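Local coordinates for ribosome-associated protein Y (PSrp-1) (Clostridium acetobutylicum, PDB 3KA5) that is probably required, as a long-type hibernation-promoting factor, for pairing active 70S ribosomes into translationally inactive 100S dimers in stationary phase, at residues K11-E16 against F30-G35. Sequence-based numbering, arbitrary orientation.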
loop_
_atom_site.group_PDB
_atom_site.type_symbol
_atom_site.label_atom_id
_atom_site.label_comp_id
_atom_site.label_asym_id
_atom_site.label_seq_id
_atom_site.Cartn_x
_atom_site.Cartn_y
_atom_site.Cartn_z
ATOM N N LYS B 11 -7.055 -12.925 3.518
ATOM C CA LYS B 11 -6.404 -13.665 4.591
ATOM C C LYS B 11 -4.946 -13.279 4.813
ATOM O O LYS B 11 -4.221 -12.967 3.866
ATOM C CB LYS B 11 -6.526 -15.162 4.296
ATOM C CG LYS B 11 -7.977 -15.570 4.058
ATOM C CD LYS B 11 -8.120 -16.957 3.456
ATOM C CE LYS B 11 -7.992 -18.051 4.495
ATOM N NZ LYS B 11 -8.335 -19.379 3.906
ATOM N N PRO B 12 -4.500 -13.293 6.079
ATOM C CA PRO B 12 -3.123 -12.948 6.450
ATOM C C PRO B 12 -2.104 -13.861 5.787
ATOM O O PRO B 12 -2.366 -15.047 5.571
ATOM C CB PRO B 12 -3.120 -13.120 7.968
ATOM C CG PRO B 12 -4.535 -12.821 8.347
ATOM C CD PRO B 12 -5.306 -13.559 7.281
HETATM N N MSE B 13 -0.942 -13.305 5.459
HETATM C CA MSE B 13 0.122 -14.076 4.840
HETATM C C MSE B 13 1.479 -13.493 5.198
HETATM O O MSE B 13 1.568 -12.391 5.733
HETATM C CB MSE B 13 -0.043 -14.109 3.320
HETATM C CG MSE B 13 -0.076 -12.755 2.656
HETATM SE SE MSE B 13 -0.126 -12.943 0.731
HETATM C CE MSE B 13 -1.992 -13.339 0.501
ATOM N N SER B 14 2.532 -14.249 4.904
ATOM C CA SER B 14 3.894 -13.821 5.196
ATOM C C SER B 14 4.358 -12.854 4.124
ATOM O O SER B 14 3.822 -12.845 3.014
ATOM C CB SER B 14 4.831 -15.029 5.208
ATOM O OG SER B 14 5.011 -15.526 3.892
ATOM N N GLU B 15 5.364 -12.048 4.441
ATOM C CA GLU B 15 5.872 -11.096 3.463
ATOM C C GLU B 15 6.398 -11.811 2.216
ATOM O O GLU B 15 6.247 -11.306 1.105
ATOM C CB GLU B 15 6.966 -10.219 4.088
ATOM C CG GLU B 15 8.078 -10.989 4.774
ATOM C CD GLU B 15 9.082 -10.074 5.448
ATOM O OE1 GLU B 15 8.662 -9.244 6.280
ATOM O OE2 GLU B 15 10.289 -10.187 5.147
ATOM N N GLU B 16 7.008 -12.984 2.395
ATOM C CA GLU B 16 7.527 -13.754 1.261
ATOM C C GLU B 16 6.384 -14.215 0.364
ATOM O O GLU B 16 6.477 -14.163 -0.866
ATOM C CB GLU B 16 8.299 -14.996 1.734
ATOM C CG GLU B 16 9.655 -14.738 2.368
ATOM C CD GLU B 16 9.560 -14.216 3.792
ATOM O OE1 GLU B 16 8.498 -14.382 4.432
ATOM O OE2 GLU B 16 10.563 -13.650 4.280
ATOM N N PHE B 30 1.475 -4.605 -3.613
ATOM C CA PHE B 30 0.470 -5.549 -3.122
ATOM C C PHE B 30 0.205 -5.288 -1.643
ATOM O O PHE B 30 1.128 -5.298 -0.825
ATOM C CB PHE B 30 1.014 -6.973 -3.351
ATOM C CG PHE B 30 0.019 -8.077 -3.098
ATOM C CD1 PHE B 30 -0.977 -8.369 -4.027
ATOM C CD2 PHE B 30 0.120 -8.863 -1.959
ATOM C CE1 PHE B 30 -1.845 -9.442 -3.823
ATOM C CE2 PHE B 30 -0.741 -9.930 -1.748
ATOM C CZ PHE B 30 -1.724 -10.221 -2.679
ATOM N N VAL B 31 -1.057 -5.027 -1.306
ATOM C CA VAL B 31 -1.456 -4.752 0.069
ATOM C C VAL B 31 -1.885 -6.057 0.723
ATOM O O VAL B 31 -2.646 -6.825 0.137
ATOM C CB VAL B 31 -2.651 -3.766 0.112
ATOM C CG1 VAL B 31 -2.993 -3.418 1.551
ATOM C CG2 VAL B 31 -2.315 -2.513 -0.687
ATOM N N PHE B 32 -1.406 -6.316 1.933
ATOM C CA PHE B 32 -1.772 -7.553 2.610
ATOM C C PHE B 32 -1.710 -7.440 4.125
ATOM O O PHE B 32 -1.083 -6.533 4.674
ATOM C CB PHE B 32 -0.855 -8.694 2.149
ATOM C CG PHE B 32 0.561 -8.591 2.668
ATOM C CD1 PHE B 32 1.025 -9.476 3.628
ATOM C CD2 PHE B 32 1.427 -7.609 2.186
ATOM C CE1 PHE B 32 2.334 -9.390 4.113
ATOM C CE2 PHE B 32 2.738 -7.514 2.663
ATOM C CZ PHE B 32 3.191 -8.407 3.627
ATOM N N GLN B 33 -2.375 -8.372 4.791
ATOM C CA GLN B 33 -2.379 -8.424 6.246
ATOM C C GLN B 33 -1.194 -9.314 6.595
ATOM O O GLN B 33 -1.205 -10.498 6.278
ATOM C CB GLN B 33 -3.680 -9.067 6.734
ATOM C CG GLN B 33 -3.736 -9.339 8.223
ATOM C CD GLN B 33 -4.072 -8.106 9.025
ATOM O OE1 GLN B 33 -3.330 -7.125 9.019
ATOM N NE2 GLN B 33 -5.201 -8.147 9.724
ATOM N N ASN B 34 -0.167 -8.744 7.218
ATOM C CA ASN B 34 1.018 -9.513 7.586
ATOM C C ASN B 34 0.666 -10.437 8.746
ATOM O O ASN B 34 0.291 -9.972 9.820
ATOM C CB ASN B 34 2.155 -8.573 8.002
ATOM C CG ASN B 34 3.484 -9.291 8.138
ATOM O OD1 ASN B 34 3.550 -10.388 8.684
ATOM N ND2 ASN B 34 4.552 -8.669 7.647
ATOM N N GLY B 35 0.791 -11.742 8.525
ATOM C CA GLY B 35 0.465 -12.700 9.565
ATOM C C GLY B 35 1.440 -12.730 10.728
ATOM O O GLY B 35 1.153 -13.327 11.764
HETATM O O HOH W 1 -3.662 -10.300 3.211
HETATM O O HOH W 2 5.929 -12.069 7.189
HETATM O O HOH W 3 7.048 -9.785 8.158
#
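M13, a selenomethionine, bonds to Q33 and G35 through both of its backbone polar groups. Its N donates to Q33 O over 2.9 Å; the N-H...O angle of 158° shows a nearly straight bond, with N almost in line with C=O. M13 O in turn accepts G35 N at 3.0 Å, but from above its carbonyl plane. These two bonds flank N34 and make a single beta bridge between M13 and N34, not a continued strand.

The tight packing lies around the M13 side chain. With CG set between backbone N and carbonyl carbon (chi1 58°), that atom meets F32 CD1 at 3.6 Å. Beyond it, SE reaches the edge of the F30 ring, 3.9 Å from CE2 and 79° off the ring normal, a Met-aromatic contact; SE also approaches the F32 ring obliquely. The F32 ring edge carries M13 O in its plane, and its CZ lies 3.8 Å from E15 CA. Both rings are buried, F30 also against M22 and L25, F32 against A18 and L53.

At the more exposed margin P12 and Q33 still pack closely side by side, CG to CG 3.6 Å. The loose side is bridged by water: one links K11 O to Q33 N, another E15 N to N34 OD1, the latter leg a long 3.3 Å. N34 OD1 also accepts D36 N, and E15 OE2 pairs with K4 of the second subunit in a salt bridge.

S14, the next residue, is the N-cap of helix 15-25, its OG bonding E17 N. The bridge thus ties the loop entering this helix to strand 29-34, outermost in this chain's three-stranded antiparallel sheet, within the C-terminal S30EA-type domain.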